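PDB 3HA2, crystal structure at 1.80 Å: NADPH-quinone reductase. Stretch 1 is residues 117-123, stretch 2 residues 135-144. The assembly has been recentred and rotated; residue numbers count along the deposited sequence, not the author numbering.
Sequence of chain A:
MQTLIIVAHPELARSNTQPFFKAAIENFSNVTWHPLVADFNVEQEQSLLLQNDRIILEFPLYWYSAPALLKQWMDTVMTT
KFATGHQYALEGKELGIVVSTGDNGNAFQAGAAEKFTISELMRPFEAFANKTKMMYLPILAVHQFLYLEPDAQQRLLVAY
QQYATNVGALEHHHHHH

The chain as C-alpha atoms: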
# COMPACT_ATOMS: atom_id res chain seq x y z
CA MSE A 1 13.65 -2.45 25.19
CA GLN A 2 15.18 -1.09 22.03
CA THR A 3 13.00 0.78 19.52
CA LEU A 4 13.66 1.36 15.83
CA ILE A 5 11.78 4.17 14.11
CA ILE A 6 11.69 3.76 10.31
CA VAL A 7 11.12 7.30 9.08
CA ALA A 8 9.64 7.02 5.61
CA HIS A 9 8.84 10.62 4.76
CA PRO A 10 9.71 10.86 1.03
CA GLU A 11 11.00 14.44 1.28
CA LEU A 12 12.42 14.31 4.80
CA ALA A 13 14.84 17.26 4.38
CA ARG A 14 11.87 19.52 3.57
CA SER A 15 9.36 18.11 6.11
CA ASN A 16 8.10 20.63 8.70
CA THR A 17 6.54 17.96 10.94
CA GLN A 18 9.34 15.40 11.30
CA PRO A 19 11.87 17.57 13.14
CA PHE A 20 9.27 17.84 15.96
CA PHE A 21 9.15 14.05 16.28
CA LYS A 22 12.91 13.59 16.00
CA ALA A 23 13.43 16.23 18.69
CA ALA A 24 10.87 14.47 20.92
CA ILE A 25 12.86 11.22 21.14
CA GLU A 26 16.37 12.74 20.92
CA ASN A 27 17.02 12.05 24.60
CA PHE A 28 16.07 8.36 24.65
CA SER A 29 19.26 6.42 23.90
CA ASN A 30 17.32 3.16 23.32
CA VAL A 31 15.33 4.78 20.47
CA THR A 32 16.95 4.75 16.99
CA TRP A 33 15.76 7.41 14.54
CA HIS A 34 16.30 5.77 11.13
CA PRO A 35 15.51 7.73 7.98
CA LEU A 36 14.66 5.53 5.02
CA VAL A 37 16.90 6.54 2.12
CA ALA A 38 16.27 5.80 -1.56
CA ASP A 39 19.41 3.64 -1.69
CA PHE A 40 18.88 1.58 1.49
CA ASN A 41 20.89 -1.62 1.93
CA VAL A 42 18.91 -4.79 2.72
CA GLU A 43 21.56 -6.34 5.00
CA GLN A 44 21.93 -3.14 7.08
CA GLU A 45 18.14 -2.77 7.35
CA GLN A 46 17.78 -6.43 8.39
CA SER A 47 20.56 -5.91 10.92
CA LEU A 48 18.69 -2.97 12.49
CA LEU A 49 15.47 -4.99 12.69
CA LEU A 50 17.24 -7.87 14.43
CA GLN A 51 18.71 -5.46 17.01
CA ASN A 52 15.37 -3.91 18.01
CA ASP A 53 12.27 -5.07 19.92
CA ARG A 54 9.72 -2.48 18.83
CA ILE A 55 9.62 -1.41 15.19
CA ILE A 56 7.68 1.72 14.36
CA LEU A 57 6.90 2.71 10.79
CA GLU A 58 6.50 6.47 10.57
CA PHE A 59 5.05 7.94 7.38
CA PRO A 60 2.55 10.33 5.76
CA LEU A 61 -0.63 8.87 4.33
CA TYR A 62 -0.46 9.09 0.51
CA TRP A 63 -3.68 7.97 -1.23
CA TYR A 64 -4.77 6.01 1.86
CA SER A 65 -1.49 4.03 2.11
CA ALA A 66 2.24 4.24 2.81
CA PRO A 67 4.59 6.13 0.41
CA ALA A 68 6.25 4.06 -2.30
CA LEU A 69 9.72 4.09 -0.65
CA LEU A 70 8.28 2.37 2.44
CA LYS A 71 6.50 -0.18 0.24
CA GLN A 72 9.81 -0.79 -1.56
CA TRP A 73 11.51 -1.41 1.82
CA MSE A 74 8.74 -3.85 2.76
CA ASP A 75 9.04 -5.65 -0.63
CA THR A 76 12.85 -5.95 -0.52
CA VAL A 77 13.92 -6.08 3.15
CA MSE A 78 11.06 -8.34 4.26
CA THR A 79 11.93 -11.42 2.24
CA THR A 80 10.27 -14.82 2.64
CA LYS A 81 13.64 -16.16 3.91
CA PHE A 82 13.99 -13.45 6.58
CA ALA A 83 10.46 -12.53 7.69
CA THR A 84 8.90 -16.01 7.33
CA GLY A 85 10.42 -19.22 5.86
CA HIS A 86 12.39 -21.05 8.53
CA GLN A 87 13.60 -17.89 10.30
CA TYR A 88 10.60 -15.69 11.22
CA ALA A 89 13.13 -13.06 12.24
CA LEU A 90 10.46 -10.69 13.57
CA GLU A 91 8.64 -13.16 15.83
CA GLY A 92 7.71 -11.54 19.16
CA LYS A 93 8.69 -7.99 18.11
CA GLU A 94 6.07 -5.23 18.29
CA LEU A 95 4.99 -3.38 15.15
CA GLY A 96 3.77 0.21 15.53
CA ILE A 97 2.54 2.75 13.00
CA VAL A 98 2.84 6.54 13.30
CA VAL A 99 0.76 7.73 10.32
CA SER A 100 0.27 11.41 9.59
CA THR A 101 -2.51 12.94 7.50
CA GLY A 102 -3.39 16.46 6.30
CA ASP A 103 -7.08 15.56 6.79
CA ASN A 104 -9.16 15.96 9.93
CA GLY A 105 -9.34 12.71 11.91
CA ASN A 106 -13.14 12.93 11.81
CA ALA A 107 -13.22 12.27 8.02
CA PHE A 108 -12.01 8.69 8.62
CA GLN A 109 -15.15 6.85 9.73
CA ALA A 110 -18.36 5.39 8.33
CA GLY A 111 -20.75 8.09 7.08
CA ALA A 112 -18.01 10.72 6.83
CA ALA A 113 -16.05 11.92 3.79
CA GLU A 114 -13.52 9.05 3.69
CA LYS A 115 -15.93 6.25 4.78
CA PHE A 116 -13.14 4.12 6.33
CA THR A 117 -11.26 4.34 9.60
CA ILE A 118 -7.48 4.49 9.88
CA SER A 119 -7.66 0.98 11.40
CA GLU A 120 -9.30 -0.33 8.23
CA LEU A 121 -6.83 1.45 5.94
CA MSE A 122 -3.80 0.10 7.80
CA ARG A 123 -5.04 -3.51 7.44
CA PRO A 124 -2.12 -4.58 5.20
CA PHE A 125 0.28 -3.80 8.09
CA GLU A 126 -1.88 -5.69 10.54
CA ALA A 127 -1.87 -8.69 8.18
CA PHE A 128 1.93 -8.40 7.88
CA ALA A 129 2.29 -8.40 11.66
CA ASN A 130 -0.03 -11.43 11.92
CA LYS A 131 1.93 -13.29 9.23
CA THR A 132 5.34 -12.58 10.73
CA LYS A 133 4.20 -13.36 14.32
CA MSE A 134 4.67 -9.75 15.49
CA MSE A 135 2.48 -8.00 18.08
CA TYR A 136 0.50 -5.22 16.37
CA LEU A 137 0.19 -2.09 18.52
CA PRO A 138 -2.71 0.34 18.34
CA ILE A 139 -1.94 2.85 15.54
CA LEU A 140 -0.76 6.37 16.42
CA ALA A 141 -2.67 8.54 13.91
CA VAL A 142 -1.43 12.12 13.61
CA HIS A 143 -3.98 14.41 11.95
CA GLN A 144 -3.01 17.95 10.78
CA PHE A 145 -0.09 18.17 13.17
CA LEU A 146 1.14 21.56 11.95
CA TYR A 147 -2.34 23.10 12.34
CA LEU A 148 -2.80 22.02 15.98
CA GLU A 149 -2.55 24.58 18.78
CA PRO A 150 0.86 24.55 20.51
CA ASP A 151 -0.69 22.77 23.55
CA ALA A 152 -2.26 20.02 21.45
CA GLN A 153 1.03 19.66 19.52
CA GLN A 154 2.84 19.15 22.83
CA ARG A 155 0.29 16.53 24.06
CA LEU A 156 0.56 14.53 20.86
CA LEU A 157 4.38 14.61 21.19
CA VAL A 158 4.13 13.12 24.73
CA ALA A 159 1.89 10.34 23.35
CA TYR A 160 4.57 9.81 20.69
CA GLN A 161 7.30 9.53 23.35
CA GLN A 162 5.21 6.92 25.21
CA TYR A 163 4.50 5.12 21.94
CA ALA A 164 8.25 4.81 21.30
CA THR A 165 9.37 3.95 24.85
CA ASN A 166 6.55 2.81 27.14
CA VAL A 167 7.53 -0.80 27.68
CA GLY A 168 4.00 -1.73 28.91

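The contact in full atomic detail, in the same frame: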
# COMPACT_ATOMS: atom_id res chain seq x y z
N THR A 117 -12.13 3.94 8.50
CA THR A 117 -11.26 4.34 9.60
C THR A 117 -9.78 4.08 9.29
O THR A 117 -9.43 3.29 8.40
CB THR A 117 -11.62 3.57 10.90
OG1 THR A 117 -11.50 2.16 10.66
CG2 THR A 117 -13.05 3.89 11.35
N ILE A 118 -8.90 4.74 10.03
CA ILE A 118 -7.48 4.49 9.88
C ILE A 118 -7.15 3.01 10.13
O ILE A 118 -6.33 2.41 9.42
CB ILE A 118 -6.68 5.40 10.84
CG1 ILE A 118 -6.88 6.87 10.44
CG2 ILE A 118 -5.18 4.99 10.87
CD1 ILE A 118 -6.31 7.19 9.04
N SER A 119 -7.81 2.42 11.11
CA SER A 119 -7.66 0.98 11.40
C SER A 119 -7.90 0.13 10.15
O SER A 119 -7.12 -0.76 9.83
CB SER A 119 -8.66 0.53 12.47
OG SER A 119 -8.25 0.90 13.77
N GLU A 120 -8.99 0.41 9.45
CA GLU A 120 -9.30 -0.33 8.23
C GLU A 120 -8.28 -0.11 7.12
O GLU A 120 -7.92 -1.04 6.39
CB GLU A 120 -10.68 0.09 7.75
CG GLU A 120 -11.80 -0.35 8.69
CD GLU A 120 -13.09 0.31 8.28
OE1 GLU A 120 -13.42 1.38 8.85
OE2 GLU A 120 -13.72 -0.21 7.33
N LEU A 121 -7.81 1.12 6.98
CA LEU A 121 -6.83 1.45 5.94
C LEU A 121 -5.45 0.86 6.20
O LEU A 121 -4.72 0.55 5.25
CB LEU A 121 -6.72 2.97 5.75
CG LEU A 121 -8.02 3.61 5.26
CD1 LEU A 121 -7.92 5.14 5.38
CD2 LEU A 121 -8.34 3.18 3.84
N MSE A 122 -5.11 0.65 7.47
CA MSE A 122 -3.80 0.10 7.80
C MSE A 122 -3.81 -1.43 7.84
O MSE A 122 -2.83 -2.04 8.27
CB MSE A 122 -3.32 0.66 9.16
CG MSE A 122 -3.09 2.18 9.19
SE MSE A 122 -1.68 2.78 7.98
CE MSE A 122 -2.81 3.31 6.48
N ARG A 123 -4.90 -2.05 7.39
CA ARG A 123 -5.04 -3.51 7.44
C ARG A 123 -3.85 -4.28 6.82
O ARG A 123 -3.48 -5.31 7.35
CB ARG A 123 -6.36 -3.99 6.80
CG ARG A 123 -6.83 -5.33 7.41
CD ARG A 123 -7.24 -5.13 8.87
NE ARG A 123 -8.60 -4.63 8.94
CZ ARG A 123 -9.17 -4.07 10.00
NH1 ARG A 123 -8.52 -3.88 11.16
NH2 ARG A 123 -10.43 -3.67 9.89
N MSE A 135 3.57 -8.58 17.32
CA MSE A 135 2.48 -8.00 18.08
C MSE A 135 2.14 -6.62 17.51
O MSE A 135 2.94 -5.70 17.58
CB MSE A 135 2.90 -7.88 19.55
CG MSE A 135 1.99 -7.00 20.38
SE MSE A 135 0.23 -7.81 20.56
CE MSE A 135 0.70 -9.37 21.66
N TYR A 136 0.94 -6.48 16.96
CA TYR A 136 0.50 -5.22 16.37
C TYR A 136 -0.03 -4.29 17.45
O TYR A 136 -0.96 -4.65 18.21
CB TYR A 136 -0.63 -5.53 15.39
CG TYR A 136 -1.01 -4.44 14.43
CD1 TYR A 136 -0.09 -3.94 13.50
CD2 TYR A 136 -2.32 -3.93 14.41
CE1 TYR A 136 -0.44 -2.96 12.58
CE2 TYR A 136 -2.69 -2.94 13.47
CZ TYR A 136 -1.74 -2.47 12.57
OH TYR A 136 -2.07 -1.54 11.63
N LEU A 137 0.60 -3.13 17.56
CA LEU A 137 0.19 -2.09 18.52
C LEU A 137 -0.97 -1.26 17.98
O LEU A 137 -1.16 -1.21 16.76
CB LEU A 137 1.37 -1.14 18.81
CG LEU A 137 2.66 -1.72 19.39
CD1 LEU A 137 3.76 -0.66 19.40
CD2 LEU A 137 2.45 -2.27 20.79
N PRO A 138 -1.73 -0.60 18.87
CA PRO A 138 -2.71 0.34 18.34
C PRO A 138 -1.94 1.37 17.52
O PRO A 138 -0.81 1.68 17.86
CB PRO A 138 -3.28 1.00 19.60
CG PRO A 138 -3.04 0.06 20.67
CD PRO A 138 -1.74 -0.63 20.34
N ILE A 139 -2.54 1.86 16.45
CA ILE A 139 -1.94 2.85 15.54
C ILE A 139 -1.91 4.24 16.17
O ILE A 139 -2.87 4.65 16.79
CB ILE A 139 -2.77 2.91 14.26
CG1 ILE A 139 -2.83 1.51 13.61
CG2 ILE A 139 -2.25 4.00 13.28
CD1 ILE A 139 -4.06 1.27 12.74
N LEU A 140 -0.80 4.96 15.99
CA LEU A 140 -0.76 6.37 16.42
C LEU A 140 -1.05 7.22 15.18
O LEU A 140 -0.16 7.43 14.36
CB LEU A 140 0.59 6.74 17.07
CG LEU A 140 0.68 8.19 17.57
CD1 LEU A 140 -0.47 8.50 18.51
CD2 LEU A 140 1.99 8.41 18.28
N ALA A 141 -2.29 7.68 15.05
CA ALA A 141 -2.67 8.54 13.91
C ALA A 141 -2.46 10.00 14.27
O ALA A 141 -2.85 10.45 15.37
CB ALA A 141 -4.12 8.27 13.47
N VAL A 142 -1.81 10.74 13.37
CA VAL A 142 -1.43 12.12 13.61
C VAL A 142 -2.10 12.96 12.53
O VAL A 142 -1.66 12.99 11.39
CB VAL A 142 0.11 12.28 13.56
CG1 VAL A 142 0.54 13.73 13.75
CG2 VAL A 142 0.78 11.38 14.61
N HIS A 143 -3.16 13.68 12.91
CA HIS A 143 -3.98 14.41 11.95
C HIS A 143 -3.74 15.92 12.02
O HIS A 143 -3.99 16.54 13.05
CB HIS A 143 -5.45 14.11 12.19
CG HIS A 143 -5.84 12.69 11.95
ND1 HIS A 143 -6.17 11.83 12.98
CD2 HIS A 143 -5.98 11.99 10.81
CE1 HIS A 143 -6.49 10.65 12.47
NE2 HIS A 143 -6.39 10.72 11.16
N GLN A 144 -3.22 16.48 10.93
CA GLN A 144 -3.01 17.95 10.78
C GLN A 144 -2.08 18.52 11.84
O GLN A 144 -2.35 19.57 12.43
CB GLN A 144 -4.35 18.69 10.74
CG GLN A 144 -5.25 18.26 9.57
CD GLN A 144 -6.59 18.99 9.51
OE1 GLN A 144 -7.17 19.36 10.53
NE2 GLN A 144 -7.09 19.19 8.30
O HOH W 1 -4.93 -2.11 11.06

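Packing of a short helix (Ile 118 to Leu 121) against a largely extended segment of the same chain (Met 135 to His 143) in NADPH-quinone reductase. The two main chains stay well apart, with CA atoms 7.5 Å apart for Ile 118 and Ala 141 and 7.3 Å for Ser 119 and Ile 139, so side chains fill the gap and the contact buries a modest 242 Å² in total. The helical turn is held by Leu 121 N donating to Thr 117 O (3.1 Å) and Met 122 N to Ile 118 O (2.9 Å). Thr 117 caps its start: Thr 117 OG1 accepts from Glu 120 N (3.3 Å) and donates to Glu 120 OE1 (2.8 Å), while Thr 117 N also donates to Glu 120 OE1 (2.9 Å). Ile 139 is the centre of the interface. Ile 139 CG2 meets Ile 118 CG2 at 3.9 Å, and Ile 139 CD1 reaches Met 122 CB at 3.7 Å and Ser 119 CA at 3.9 Å, so one side chain touches three residues of the helical stretch. Ile 118 CG2 also lies 4.3 Å from Ala 141 CB, a looser van der Waals contact. Met 122, a selenomethionine, contributes the base of its side chain; its end leads away. Alternation along the extended segment turns Ile 139 and Ala 141 toward the helix and Leu 140 away. Ile 118 CG1 lies at the edge of the His 143 ring, near its plane, and the Tyr 136 hydroxyl comes close to Met 122, with Tyr 136 OH 3.5 Å from Met 122 CB. No clear direct hydrogen bond joins the stretches, but water 1 bridges them, donating to Ser 119 O (2.9 Å) and accepting from Tyr 136 OH (3.0 Å).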